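Local atomic coordinates of FAD-dependent oxidoreductase (Actinomadura kijaniata, PDB entry 3M9V), a protein that probably oxidises a dTDP-linked sugar with the help of a flavin cofactor during the biosynthesis of D-kijanose, a sugar of the antibiotic kijanimicin. Residues 35-39 with 90-95; 162-166 with 229-234; 207-213 with 225-230; 281-285 with 360-364; 340-345 with 388-394. One frame throughout, in Å; residues are numbered along the deposited sequence.

Interaction 1: 35-39 with 90-95; sequences LPRIR and AVARAD
Ile-38 of helix 35-48 drives its CG2 methyl into the last turn of helix 81-94, where it meets the CB of Ala-94 at 3.6 Å and comes equally close to the CB of Asp-95. The ethyl branch of the same side chain runs the other way: its CD1 ends 4.4 Å from CG1 of Val-91, one turn earlier in the partner helix. This division of labour follows from the first torsion, which sets CG1 anti to the carbonyl carbon (chi1 -66°) and CG2 anti to the backbone N. Leu-35, a turn before Ile-38, extends the apolar seam with CD2, which lies 4.1 Å from the carbonyl O of Ala-90 and also brushes CG2 of Val-91 and the methyl of Ala-94. The small side chain of Ala-94 is consistent with the local closeness of the backbones, the CA atoms of Arg-39 and Ala-94 being 4.7 Å apart. No hydrogen bond crosses the interface, so shape and apolar burial carry it.

Around this first shell, Thr-98 of helix 96-118 packs on both Ile-38 and Val-91, while Thr-55 of helix 53-61 lies against Ile-38. Asp-95 turns its carboxylate to the start of the next helix: from the N-cap position its side chain caps a backbone N just beyond the segment, and OD1 is hydrogen-bonded to Thr-98 OG1. The segment axes, 9.1 Å apart at their closest, run at 36° to each other. The arrangement is ordinary helix-helix packing within the all-helical N-terminal domain of the acyl-CoA dehydrogenase fold.

Interaction 2: 162-166 with 229-234; sequences GWLLS and FDDCPI
Trp-163 and Ile-234 exchange two backbone hydrogen bonds, as do Leu-165 and Cys-232, and these four join strands 163-172 and 225-234 as antiparallel neighbours. The bond from Ile-234 N to Trp-163 O is the straightest at 167°, although the donor stands above the carbonyl plane. Between the two bonded pairs lies the non-hydrogen-bonded pair of Leu-164 and Pro-233, where Leu-164 CA approaches Cys-232 O at 3.3 Å in a CA-H...O contact. Asp-231 and Cys-232 both face Leu-165, a G1 beta bulge at the corner of the second strand.

One side-chain hydrogen bond secures this corner: Asp-231 N donates to Ser-166 OG over 3.0 Å. The carboxylate of Asp-231 also forms a salt bridge through OD1 with Arg-156 of strand 154-157.

Apolar contacts centre on Leu-165. Its CD2 lies over one face of the Phe-229 ring in a CH-pi contact, 4.0 Å from the centroid, while its CB touches CG1 of Ile-234 at 4.0 Å. CG is anti to the backbone N (chi1 172°), which brings the branch across Phe-229. Along the other face of the sheet, Leu-164 CD2 packs beside Pro-233 CB. Val-201 touches Leu-165, Phe-229 and Ile-234.

The chemistry thus changes at the bulge: a regular backbone ladder gives way to a serine hydroxyl that takes up the amide of Asp-231, while Leu-165, Phe-229 and Ile-234 form an apolar cluster with Val-201.

Interaction 3: 207-213 with 225-230; sequences GFTVLDN and VDIVFD
This is an antiparallel strand pairing in the beta domain of the acyl-CoA dehydrogenase fold, in which the short strand 208-210 lies along strand 225-234. Thr-209 and Val-228 form the hydrogen-bonded pair at its middle, with Val-228 N reaching Thr-209 O at 2.8 Å and Thr-209 N returning a bond to Val-228 O. Further bonds run from Leu-211 N to Asp-226 O and, at the opposite end, from Asp-230 N to Gly-207 O.

Where the regular strand has ended, a side chain continues the ladder. Asn-213 OD1 accepts Asp-226 N at 3.0 Å through a lone pair in the carbonyl plane, with a nearly straight N-H...O angle of 168°. With chi1 at 69°, CG stands between the backbone N and the carbonyl carbon, turning the amide back toward the partner strand. Its plane is almost perpendicular to the Asp-226 carboxylate, whose oxygens are taken up by Arg-168, Thr-170 and His-148.

Phe-208 and Phe-229 point the same way on one face. Their rings meet rim to rim, CE1 to CE1 at 3.4 Å, with planes only 17° apart, and neither covers the other. On that face Val-210 CG2 touches Ile-227 CG2 at 4.0 Å; Val-210 CG1 meets Val-225 CG2 near the start of strand 225-234. The reverse face carries Val-228, whose CG2 lies 3.9 Å from Leu-211 CG.

Strand 225-234 pairs with both strand 208-210 and strand 163-172 in the sheet. Phe-181 and Ile-183 of strand 180-187 pack on Ile-227, and Val-201 of strand 196-202 touches both phenylalanines.

Interaction 4: 281-285 with 360-364; sequences ALERR and SLVGG
Leu-361, Val-362 and Arg-285 carry this contact between the ends of two helices. The guanidinium of Arg-285 bridges two successive carbonyls at the C-terminal end of helix 329-362: NH2 donates to Val-362 O at 2.8 Å, and NH1 to Leu-361 O at 3.2 Å. The NH1 bond is the straighter, at 156°, with its donor in the carbonyl plane of Leu-361, whereas NH2 is tilted from that of Val-362. An extended chain from CG to NE, with chi3 at -174°, carries the group across to the neighbouring helix end. There its positive charge would probably interact favourably with the negative end of the helix dipole.

Leu-361 also contributes CD2, which lies 4.1 Å from CD1 of Leu-282 as the two leucines pass at a slant. Val-362 offers CG2 to the methyl CB of Ala-281 at 4.0 Å, so apolar contacts accompany the charged grip.

Helix 291-323 packs beside both segments, with Val-297 on Leu-282 and Ala-293 and Ile-300 on Leu-361. Arg-384 of the second subunit bonds to Ser-360, and Leu-403 of the third packs on Glu-283, placing these helix ends near subunit interfaces of the C-terminal helical domain.

Interaction 5: 340-345 with 388-394; sequences FQCAKL and PYAYVDA
Gln-341 and the backbone of Pro-388 and Tyr-389 are joined by a two-point amide-to-backbone pairing. NE2 donates to Pro-388 O at 2.9 Å, almost straight at 167°, and OE1 accepts Tyr-389 N at the same distance. The peptide bond between Pro-388 and Tyr-389 is cis, like the one before Pro-388, and puts its C=O and N-H on the same side, which lets one glutamine amide engage both. The pairing is not flat: Pro-388 O lies in the amide plane of Gln-341, but NE2 sits well above the carbonyl plane of Pro-388, and Tyr-389 N is tilted from that of the glutamine. A bend at chi2 (-68°) folds the amide toward the loop. The contact belongs to the C-terminal helical domain of the acyl-CoA dehydrogenase fold, where helix 329-362 supports the loop leading into helix 391-402.

Lys-344, one turn on from Phe-340, adds a longer bond from NZ to Tyr-389 O at 3.3 Å. NZ also donates to the carbonyls of Gly-383 and Met-386, so this buried ammonium ties together three points of the chain. The loop lies next to Gln-387, an FMN-binding residue in another structure, and near Gln-256, which binds dTDP.

Packing surrounds these bonds. The side chains of Tyr-389 and Gln-341 cross at about a right angle, the ring and amide planes being 53° apart, and Phe-340 CE2 reaches Pro-388 CG at 4.3 Å. Tyr-391 OH is hydrogen-bonded to Glu-299 of the third subunit. Toward helix 391-402, Leu-345 CD1 lies 4.2 Å from CE1 of Tyr-391.

Interactions 2 and 3 form one continuous piece of the beta domain, sharing Phe-229 and Asp-230 of strand 225-234; at their junction Cys-232 SG lies 3.4 Å from Gly-207 C. Interaction 5 lies closer to the bound dTDP than interactions 2 and 3, the Pro-388 side chain being about 7 Å from the ligand, against about 14 Å for Phe-229 and Ile-227. Val-225 of interaction 3 and Asp-95 of interaction 1 stand about 8 and 11 Å, side chain to side chain, from Ser-173, which binds FMN in another structure, although this chain holds no flavin. Interaction 4 lies away from these sites but shares helix 329-362 with interaction 5, centres about 33 Å apart, and both contact the second subunit.

Interaction 1: 35-39 with 90-95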
# COMPACT_ATOMS: atom_id res chain seq x y z
N LEU A 35 -17.47 -9.52 -30.36
CA LEU A 35 -16.27 -8.87 -29.83
C LEU A 35 -15.51 -7.99 -30.82
O LEU A 35 -15.14 -6.86 -30.50
CB LEU A 35 -15.36 -9.84 -29.06
CG LEU A 35 -16.09 -10.57 -27.94
CD1 LEU A 35 -15.19 -11.54 -27.19
CD2 LEU A 35 -16.64 -9.54 -26.98
N PRO A 36 -15.24 -8.50 -32.04
CA PRO A 36 -14.45 -7.67 -32.96
C PRO A 36 -15.07 -6.31 -33.28
O PRO A 36 -14.34 -5.33 -33.40
CB PRO A 36 -14.35 -8.52 -34.24
CG PRO A 36 -14.62 -9.97 -33.76
CD PRO A 36 -15.59 -9.82 -32.61
N ARG A 37 -16.38 -6.18 -33.42
CA ARG A 37 -16.94 -4.84 -33.62
C ARG A 37 -16.81 -3.96 -32.37
O ARG A 37 -16.50 -2.76 -32.43
CB ARG A 37 -18.43 -4.89 -34.01
CG ARG A 37 -19.08 -3.50 -34.18
CD ARG A 37 -20.61 -3.55 -34.16
NE ARG A 37 -21.08 -4.12 -35.42
CZ ARG A 37 -21.32 -3.45 -36.55
NH1 ARG A 37 -21.68 -4.13 -37.64
NH2 ARG A 37 -21.20 -2.14 -36.63
N ILE A 38 -17.06 -4.58 -31.22
CA ILE A 38 -16.95 -3.88 -29.94
C ILE A 38 -15.56 -3.28 -29.73
O ILE A 38 -15.42 -2.09 -29.43
CB ILE A 38 -17.40 -4.78 -28.78
CG1 ILE A 38 -18.90 -5.04 -28.96
CG2 ILE A 38 -17.02 -4.14 -27.43
CD1 ILE A 38 -19.48 -6.16 -28.07
N ARG A 39 -14.52 -4.07 -29.97
CA ARG A 39 -13.16 -3.56 -29.85
C ARG A 39 -12.85 -2.49 -30.88
O ARG A 39 -12.14 -1.51 -30.63
CB ARG A 39 -12.18 -4.72 -30.04
CG ARG A 39 -10.86 -4.52 -29.34
CD ARG A 39 -10.15 -5.86 -29.18
NE ARG A 39 -10.10 -6.59 -30.44
CZ ARG A 39 -10.83 -7.66 -30.71
NH1 ARG A 39 -10.73 -8.26 -31.89
NH2 ARG A 39 -11.67 -8.15 -29.79
N ALA A 90 -15.62 -10.80 -20.44
CA ALA A 90 -15.18 -10.91 -21.85
C ALA A 90 -15.56 -9.66 -22.65
O ALA A 90 -14.74 -9.12 -23.42
CB ALA A 90 -15.78 -12.19 -22.52
N VAL A 91 -16.77 -9.13 -22.43
CA VAL A 91 -17.14 -7.90 -23.13
C VAL A 91 -16.27 -6.71 -22.70
O VAL A 91 -15.83 -5.91 -23.53
CB VAL A 91 -18.66 -7.58 -23.04
CG1 VAL A 91 -19.02 -6.23 -23.68
CG2 VAL A 91 -19.48 -8.69 -23.71
N ALA A 92 -16.03 -6.58 -21.40
CA ALA A 92 -15.24 -5.47 -20.89
C ALA A 92 -13.79 -5.47 -21.40
O ALA A 92 -13.21 -4.39 -21.56
CB ALA A 92 -15.29 -5.44 -19.36
N ARG A 93 -13.21 -6.63 -21.66
CA ARG A 93 -11.86 -6.62 -22.22
C ARG A 93 -11.90 -5.95 -23.57
O ARG A 93 -10.90 -5.40 -23.98
CB ARG A 93 -11.30 -8.02 -22.47
CG ARG A 93 -11.07 -8.70 -21.18
CD ARG A 93 -10.79 -10.17 -21.38
NE ARG A 93 -9.62 -10.29 -22.23
CZ ARG A 93 -8.88 -11.39 -22.25
NH1 ARG A 93 -9.18 -12.41 -21.45
NH2 ARG A 93 -7.84 -11.44 -23.06
N ALA A 94 -13.04 -6.00 -24.26
CA ALA A 94 -13.20 -5.23 -25.49
C ALA A 94 -13.63 -3.77 -25.29
O ALA A 94 -13.06 -2.87 -25.93
CB ALA A 94 -14.15 -5.97 -26.42
N ASP A 95 -14.60 -3.51 -24.40
CA ASP A 95 -14.94 -2.12 -24.13
C ASP A 95 -15.80 -2.13 -22.86
O ASP A 95 -16.82 -2.82 -22.77
CB ASP A 95 -15.79 -1.51 -25.27
CG ASP A 95 -16.26 -0.10 -24.94
OD1 ASP A 95 -17.47 0.25 -24.85
OD2 ASP A 95 -15.34 0.72 -24.75

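Interaction 2: 162-166 with 229-234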
# COMPACT_ATOMS: atom_id res chain seq x y z
N GLY A 162 -55.26 5.49 -11.72
CA GLY A 162 -53.88 5.35 -12.19
C GLY A 162 -52.98 6.36 -11.51
O GLY A 162 -53.30 6.84 -10.42
N TRP A 163 -51.85 6.71 -12.12
CA TRP A 163 -50.85 7.56 -11.46
C TRP A 163 -50.18 8.55 -12.42
O TRP A 163 -50.23 8.40 -13.64
CB TRP A 163 -49.68 6.72 -10.90
CG TRP A 163 -50.10 5.57 -10.03
CD1 TRP A 163 -50.45 4.31 -10.44
CD2 TRP A 163 -50.18 5.57 -8.60
NE1 TRP A 163 -50.76 3.54 -9.34
CE2 TRP A 163 -50.60 4.28 -8.20
CE3 TRP A 163 -49.93 6.54 -7.62
CZ2 TRP A 163 -50.78 3.93 -6.86
CZ3 TRP A 163 -50.13 6.19 -6.29
CH2 TRP A 163 -50.53 4.89 -5.92
N LEU A 164 -49.51 9.52 -11.82
CA LEU A 164 -48.75 10.51 -12.55
C LEU A 164 -47.39 10.53 -11.85
O LEU A 164 -47.30 10.54 -10.62
CB LEU A 164 -49.40 11.91 -12.53
CG LEU A 164 -50.80 11.98 -13.18
CD1 LEU A 164 -51.48 13.28 -12.79
CD2 LEU A 164 -50.62 11.92 -14.68
N LEU A 165 -46.35 10.51 -12.67
CA LEU A 165 -44.99 10.32 -12.17
C LEU A 165 -44.27 11.63 -12.45
O LEU A 165 -44.23 12.08 -13.61
CB LEU A 165 -44.33 9.14 -12.89
CG LEU A 165 -42.83 8.91 -12.64
CD1 LEU A 165 -42.56 8.56 -11.16
CD2 LEU A 165 -42.33 7.81 -13.56
N SER A 166 -43.69 12.25 -11.43
CA SER A 166 -42.82 13.39 -11.67
C SER A 166 -41.47 13.26 -10.96
O SER A 166 -41.39 12.76 -9.83
CB SER A 166 -43.49 14.69 -11.24
OG SER A 166 -44.54 15.05 -12.12
N PHE A 229 -39.28 13.20 -15.80
CA PHE A 229 -40.68 12.77 -15.79
C PHE A 229 -41.46 14.03 -15.44
O PHE A 229 -41.22 14.63 -14.39
CB PHE A 229 -40.98 11.70 -14.75
CG PHE A 229 -39.91 10.66 -14.61
CD1 PHE A 229 -39.66 9.76 -15.64
CD2 PHE A 229 -39.15 10.58 -13.45
CE1 PHE A 229 -38.64 8.80 -15.53
CE2 PHE A 229 -38.13 9.64 -13.35
CZ PHE A 229 -37.88 8.74 -14.38
N ASP A 230 -42.39 14.43 -16.30
CA ASP A 230 -43.20 15.64 -16.11
C ASP A 230 -44.64 15.14 -16.21
O ASP A 230 -45.19 14.97 -17.31
CB ASP A 230 -42.81 16.67 -17.17
CG ASP A 230 -43.70 17.89 -17.18
OD1 ASP A 230 -44.14 18.34 -16.10
OD2 ASP A 230 -43.93 18.41 -18.31
N ASP A 231 -45.19 14.78 -15.06
CA ASP A 231 -46.52 14.20 -14.98
C ASP A 231 -46.76 13.08 -16.00
O ASP A 231 -47.69 13.21 -16.81
CB ASP A 231 -47.56 15.30 -15.23
CG ASP A 231 -47.76 16.19 -14.01
OD1 ASP A 231 -47.37 15.80 -12.89
OD2 ASP A 231 -48.28 17.31 -14.12
N CYS A 232 -45.94 12.03 -15.99
CA CYS A 232 -46.09 10.95 -16.95
C CYS A 232 -47.22 10.06 -16.47
O CYS A 232 -47.18 9.56 -15.34
CB CYS A 232 -44.84 10.06 -17.04
SG CYS A 232 -43.40 11.01 -17.60
N PRO A 233 -48.23 9.85 -17.32
CA PRO A 233 -49.33 8.99 -16.91
C PRO A 233 -48.88 7.54 -16.88
O PRO A 233 -48.42 7.02 -17.90
CB PRO A 233 -50.35 9.21 -18.04
CG PRO A 233 -49.49 9.60 -19.22
CD PRO A 233 -48.53 10.56 -18.57
N ILE A 234 -49.01 6.89 -15.73
CA ILE A 234 -48.72 5.46 -15.65
C ILE A 234 -49.96 4.73 -15.17
O ILE A 234 -50.49 5.05 -14.10
CB ILE A 234 -47.63 5.15 -14.58
CG1 ILE A 234 -46.54 6.23 -14.51
CG2 ILE A 234 -47.15 3.71 -14.75
CD1 ILE A 234 -45.58 6.21 -15.65

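Interaction 3: 207-213 with 225-230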
# COMPACT_ATOMS: atom_id res chain seq x y z
N GLY A 207 -44.60 13.43 -21.44
CA GLY A 207 -43.89 13.93 -20.26
C GLY A 207 -42.52 13.32 -19.98
O GLY A 207 -41.80 13.79 -19.09
N PHE A 208 -42.15 12.31 -20.75
CA PHE A 208 -40.93 11.52 -20.53
C PHE A 208 -39.83 12.04 -21.44
O PHE A 208 -39.99 12.01 -22.66
CB PHE A 208 -41.12 10.02 -20.80
CG PHE A 208 -39.89 9.21 -20.48
CD1 PHE A 208 -39.39 9.15 -19.19
CD2 PHE A 208 -39.18 8.55 -21.47
CE1 PHE A 208 -38.25 8.42 -18.88
CE2 PHE A 208 -38.05 7.81 -21.18
CZ PHE A 208 -37.57 7.76 -19.89
N THR A 209 -38.72 12.53 -20.89
CA THR A 209 -37.60 12.94 -21.74
C THR A 209 -36.30 12.23 -21.34
O THR A 209 -36.01 12.14 -20.14
CB THR A 209 -37.29 14.45 -21.58
OG1 THR A 209 -38.50 15.20 -21.76
CG2 THR A 209 -36.32 14.87 -22.68
N VAL A 210 -35.56 11.74 -22.33
CA VAL A 210 -34.18 11.30 -22.13
C VAL A 210 -33.17 12.39 -22.46
O VAL A 210 -33.18 12.84 -23.60
CB VAL A 210 -33.89 10.07 -22.99
CG1 VAL A 210 -32.41 9.66 -22.86
CG2 VAL A 210 -34.82 8.94 -22.54
N LEU A 211 -32.34 12.82 -21.52
CA LEU A 211 -31.46 13.96 -21.80
C LEU A 211 -30.18 13.42 -22.43
O LEU A 211 -30.03 12.21 -22.60
CB LEU A 211 -31.13 14.76 -20.54
CG LEU A 211 -32.27 15.35 -19.70
CD1 LEU A 211 -31.68 16.17 -18.54
CD2 LEU A 211 -33.18 16.23 -20.54
N ASP A 212 -29.26 14.31 -22.77
CA ASP A 212 -28.10 13.86 -23.53
C ASP A 212 -26.91 14.55 -22.90
O ASP A 212 -26.16 15.24 -23.58
CB ASP A 212 -28.23 14.29 -24.99
CG ASP A 212 -26.99 13.94 -25.80
OD1 ASP A 212 -26.34 12.94 -25.49
OD2 ASP A 212 -26.66 14.65 -26.77
N ASN A 213 -26.78 14.35 -21.59
CA ASN A 213 -25.93 15.13 -20.71
C ASN A 213 -24.83 14.32 -20.01
O ASN A 213 -24.30 14.77 -19.00
CB ASN A 213 -26.78 15.80 -19.63
CG ASN A 213 -27.35 14.81 -18.65
OD1 ASN A 213 -27.85 13.74 -19.01
ND2 ASN A 213 -27.29 15.15 -17.37
N VAL A 225 -27.06 8.79 -18.83
CA VAL A 225 -27.63 10.13 -18.88
C VAL A 225 -28.73 10.28 -17.85
O VAL A 225 -29.07 9.32 -17.17
CB VAL A 225 -28.22 10.42 -20.25
CG1 VAL A 225 -27.13 10.37 -21.34
CG2 VAL A 225 -29.41 9.49 -20.55
N ASP A 226 -29.28 11.48 -17.75
CA ASP A 226 -30.43 11.77 -16.90
C ASP A 226 -31.77 11.56 -17.60
O ASP A 226 -31.84 11.71 -18.82
CB ASP A 226 -30.35 13.22 -16.48
CG ASP A 226 -29.42 13.41 -15.30
OD1 ASP A 226 -28.42 12.67 -15.15
OD2 ASP A 226 -29.73 14.30 -14.49
N ILE A 227 -32.83 11.20 -16.86
CA ILE A 227 -34.14 11.08 -17.52
C ILE A 227 -35.17 11.85 -16.68
O ILE A 227 -35.05 11.89 -15.46
CB ILE A 227 -34.59 9.63 -17.73
CG1 ILE A 227 -34.79 8.93 -16.38
CG2 ILE A 227 -33.64 8.88 -18.70
CD1 ILE A 227 -35.06 7.47 -16.50
N VAL A 228 -36.14 12.49 -17.33
CA VAL A 228 -37.03 13.45 -16.68
C VAL A 228 -38.50 13.06 -16.86
O VAL A 228 -38.89 12.63 -17.95
CB VAL A 228 -36.84 14.86 -17.26
CG1 VAL A 228 -37.61 15.89 -16.44
CG2 VAL A 228 -35.37 15.21 -17.27
N PHE A 229 -39.28 13.20 -15.80
CA PHE A 229 -40.68 12.77 -15.79
C PHE A 229 -41.46 14.03 -15.44
O PHE A 229 -41.22 14.63 -14.39
CB PHE A 229 -40.98 11.70 -14.75
CG PHE A 229 -39.91 10.66 -14.61
CD1 PHE A 229 -39.66 9.76 -15.64
CD2 PHE A 229 -39.15 10.58 -13.45
CE1 PHE A 229 -38.64 8.80 -15.53
CE2 PHE A 229 -38.13 9.64 -13.35
CZ PHE A 229 -37.88 8.74 -14.38
N ASP A 230 -42.39 14.43 -16.30
CA ASP A 230 -43.20 15.64 -16.11
C ASP A 230 -44.64 15.14 -16.21
O ASP A 230 -45.19 14.97 -17.31
CB ASP A 230 -42.81 16.67 -17.17
CG ASP A 230 -43.70 17.89 -17.18
OD1 ASP A 230 -44.14 18.34 -16.10
OD2 ASP A 230 -43.93 18.41 -18.31

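Interaction 4: 281-285 with 360-364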
# COMPACT_ATOMS: atom_id res chain seq x y z
N ALA A 281 3.10 -5.60 -24.93
CA ALA A 281 4.11 -4.56 -25.09
C ALA A 281 5.52 -5.04 -24.70
O ALA A 281 6.50 -4.76 -25.40
CB ALA A 281 3.73 -3.25 -24.38
N LEU A 282 5.65 -5.80 -23.62
CA LEU A 282 6.97 -6.21 -23.19
C LEU A 282 7.55 -7.24 -24.14
O LEU A 282 8.76 -7.24 -24.40
CB LEU A 282 6.94 -6.80 -21.78
CG LEU A 282 6.89 -5.75 -20.68
CD1 LEU A 282 6.47 -6.51 -19.42
CD2 LEU A 282 8.26 -5.15 -20.51
N GLU A 283 6.70 -8.13 -24.64
CA GLU A 283 7.16 -9.14 -25.57
C GLU A 283 7.57 -8.59 -26.93
O GLU A 283 8.27 -9.26 -27.67
CB GLU A 283 6.12 -10.25 -25.71
CG GLU A 283 5.74 -10.63 -24.30
CD GLU A 283 5.02 -11.95 -24.20
OE1 GLU A 283 4.17 -12.26 -25.06
OE2 GLU A 283 5.33 -12.66 -23.23
N ARG A 284 7.16 -7.36 -27.26
CA ARG A 284 7.42 -6.82 -28.59
C ARG A 284 8.81 -6.21 -28.60
O ARG A 284 9.30 -5.79 -29.64
CB ARG A 284 6.43 -5.70 -28.92
CG ARG A 284 5.42 -6.04 -29.99
CD ARG A 284 4.51 -4.84 -30.20
NE ARG A 284 3.18 -5.06 -29.62
CZ ARG A 284 2.57 -4.26 -28.74
NH1 ARG A 284 3.12 -3.14 -28.29
NH2 ARG A 284 1.37 -4.60 -28.30
N ARG A 285 9.45 -6.13 -27.44
CA ARG A 285 10.69 -5.38 -27.38
C ARG A 285 11.92 -6.24 -27.63
O ARG A 285 11.99 -7.39 -27.21
CB ARG A 285 10.77 -4.60 -26.06
CG ARG A 285 9.72 -3.51 -26.02
CD ARG A 285 9.63 -2.83 -24.66
NE ARG A 285 8.51 -1.89 -24.65
CZ ARG A 285 7.96 -1.34 -23.56
NH1 ARG A 285 8.44 -1.63 -22.36
NH2 ARG A 285 6.94 -0.51 -23.69
N SER A 360 3.22 1.80 -15.92
CA SER A 360 4.64 1.75 -15.63
C SER A 360 5.36 0.74 -16.54
O SER A 360 6.48 1.02 -16.93
CB SER A 360 4.91 1.37 -14.17
OG SER A 360 4.32 2.36 -13.35
N LEU A 361 4.76 -0.41 -16.85
CA LEU A 361 5.40 -1.35 -17.77
C LEU A 361 5.52 -0.83 -19.21
O LEU A 361 6.55 -1.02 -19.85
CB LEU A 361 4.64 -2.67 -17.80
CG LEU A 361 4.72 -3.37 -16.44
CD1 LEU A 361 3.74 -4.51 -16.29
CD2 LEU A 361 6.17 -3.85 -16.32
N VAL A 362 4.44 -0.31 -19.78
CA VAL A 362 4.48 0.24 -21.12
C VAL A 362 5.30 1.53 -21.22
O VAL A 362 5.95 1.72 -22.24
CB VAL A 362 3.06 0.52 -21.60
CG1 VAL A 362 3.11 1.21 -22.97
CG2 VAL A 362 2.28 -0.79 -21.62
N GLY A 363 5.26 2.39 -20.21
CA GLY A 363 5.94 3.68 -20.18
C GLY A 363 5.18 4.77 -20.93
O GLY A 363 3.98 4.60 -21.15
N GLY A 364 5.88 5.81 -21.39
CA GLY A 364 5.30 7.08 -21.85
C GLY A 364 4.26 7.03 -22.95
O GLY A 364 3.31 7.84 -22.97

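Interaction 5: 340-345 with 388-394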
# COMPACT_ATOMS: atom_id res chain seq x y z
N PHE A 340 -21.17 -9.32 -1.29
CA PHE A 340 -21.08 -8.29 -2.34
C PHE A 340 -20.15 -7.18 -1.87
O PHE A 340 -19.18 -6.81 -2.55
CB PHE A 340 -22.49 -7.75 -2.68
CG PHE A 340 -22.57 -6.71 -3.77
CD1 PHE A 340 -21.51 -6.43 -4.65
CD2 PHE A 340 -23.74 -5.96 -3.91
CE1 PHE A 340 -21.63 -5.46 -5.66
CE2 PHE A 340 -23.85 -4.93 -4.87
CZ PHE A 340 -22.78 -4.69 -5.76
N GLN A 341 -20.45 -6.58 -0.72
CA GLN A 341 -19.64 -5.43 -0.32
C GLN A 341 -18.17 -5.70 0.06
O GLN A 341 -17.31 -4.86 -0.19
CB GLN A 341 -20.36 -4.56 0.71
CG GLN A 341 -21.76 -4.16 0.18
CD GLN A 341 -21.67 -3.22 -1.01
OE1 GLN A 341 -20.86 -2.28 -1.02
NE2 GLN A 341 -22.54 -3.43 -2.01
N CYS A 342 -17.89 -6.83 0.69
CA CYS A 342 -16.51 -7.20 1.00
C CYS A 342 -15.73 -7.26 -0.32
O CYS A 342 -14.64 -6.71 -0.42
CB CYS A 342 -16.47 -8.60 1.64
SG CYS A 342 -16.88 -8.44 3.39
N ALA A 343 -16.30 -7.96 -1.29
CA ALA A 343 -15.64 -8.15 -2.59
C ALA A 343 -15.51 -6.86 -3.39
O ALA A 343 -14.49 -6.61 -4.03
CB ALA A 343 -16.35 -9.22 -3.45
N LYS A 344 -16.56 -6.03 -3.36
CA LYS A 344 -16.55 -4.74 -4.05
C LYS A 344 -15.44 -3.81 -3.58
O LYS A 344 -14.74 -3.18 -4.38
CB LYS A 344 -17.91 -4.02 -3.91
CG LYS A 344 -18.00 -2.76 -4.77
CD LYS A 344 -19.36 -2.04 -4.61
CE LYS A 344 -19.67 -1.09 -5.77
NZ LYS A 344 -18.99 0.17 -5.42
N LEU A 345 -15.26 -3.70 -2.27
CA LEU A 345 -14.20 -2.85 -1.77
C LEU A 345 -12.82 -3.34 -2.25
O LEU A 345 -11.98 -2.55 -2.66
CB LEU A 345 -14.27 -2.78 -0.25
CG LEU A 345 -13.57 -1.61 0.44
CD1 LEU A 345 -14.35 -1.38 1.72
CD2 LEU A 345 -12.24 -2.13 0.91
N PRO A 388 -24.87 0.24 -4.80
CA PRO A 388 -24.33 0.30 -3.45
C PRO A 388 -23.00 -0.44 -3.31
O PRO A 388 -22.75 -1.37 -4.07
CB PRO A 388 -25.42 -0.44 -2.66
CG PRO A 388 -26.01 -1.43 -3.63
CD PRO A 388 -25.72 -0.95 -5.02
N TYR A 389 -22.13 -0.04 -2.38
CA TYR A 389 -22.11 1.30 -1.81
C TYR A 389 -20.79 1.93 -2.25
O TYR A 389 -19.79 1.23 -2.41
CB TYR A 389 -22.11 1.21 -0.28
CG TYR A 389 -23.38 0.57 0.25
CD1 TYR A 389 -24.64 1.15 0.08
CD2 TYR A 389 -23.30 -0.66 0.89
CE1 TYR A 389 -25.80 0.53 0.55
CE2 TYR A 389 -24.43 -1.27 1.37
CZ TYR A 389 -25.67 -0.69 1.20
OH TYR A 389 -26.70 -1.45 1.73
N ALA A 390 -20.78 3.24 -2.39
CA ALA A 390 -19.50 3.93 -2.56
C ALA A 390 -18.68 3.78 -1.27
O ALA A 390 -19.26 3.53 -0.21
CB ALA A 390 -19.75 5.41 -2.88
N TYR A 391 -17.36 3.94 -1.36
CA TYR A 391 -16.41 3.67 -0.28
C TYR A 391 -16.86 4.16 1.10
O TYR A 391 -16.93 3.39 2.05
CB TYR A 391 -15.01 4.21 -0.60
CG TYR A 391 -14.06 4.00 0.54
CD1 TYR A 391 -13.58 2.73 0.83
CD2 TYR A 391 -13.62 5.07 1.32
CE1 TYR A 391 -12.70 2.50 1.87
CE2 TYR A 391 -12.73 4.84 2.37
CZ TYR A 391 -12.26 3.56 2.63
OH TYR A 391 -11.41 3.27 3.67
N VAL A 392 -17.14 5.45 1.20
CA VAL A 392 -17.58 6.03 2.47
C VAL A 392 -18.80 5.37 3.11
O VAL A 392 -18.78 5.02 4.30
CB VAL A 392 -17.65 7.57 2.40
CG1 VAL A 392 -18.19 8.10 3.71
CG2 VAL A 392 -16.21 8.13 2.18
N ASP A 393 -19.83 5.11 2.31
CA ASP A 393 -20.96 4.30 2.82
C ASP A 393 -20.68 2.82 3.02
O ASP A 393 -21.27 2.20 3.90
CB ASP A 393 -22.14 4.43 1.85
CG ASP A 393 -22.57 5.88 1.69
OD1 ASP A 393 -22.54 6.63 2.68
OD2 ASP A 393 -22.92 6.31 0.58
N ALA A 394 -19.83 2.21 2.21
CA ALA A 394 -19.50 0.81 2.42
C ALA A 394 -18.86 0.65 3.80
O ALA A 394 -19.02 -0.38 4.45
CB ALA A 394 -18.47 0.33 1.35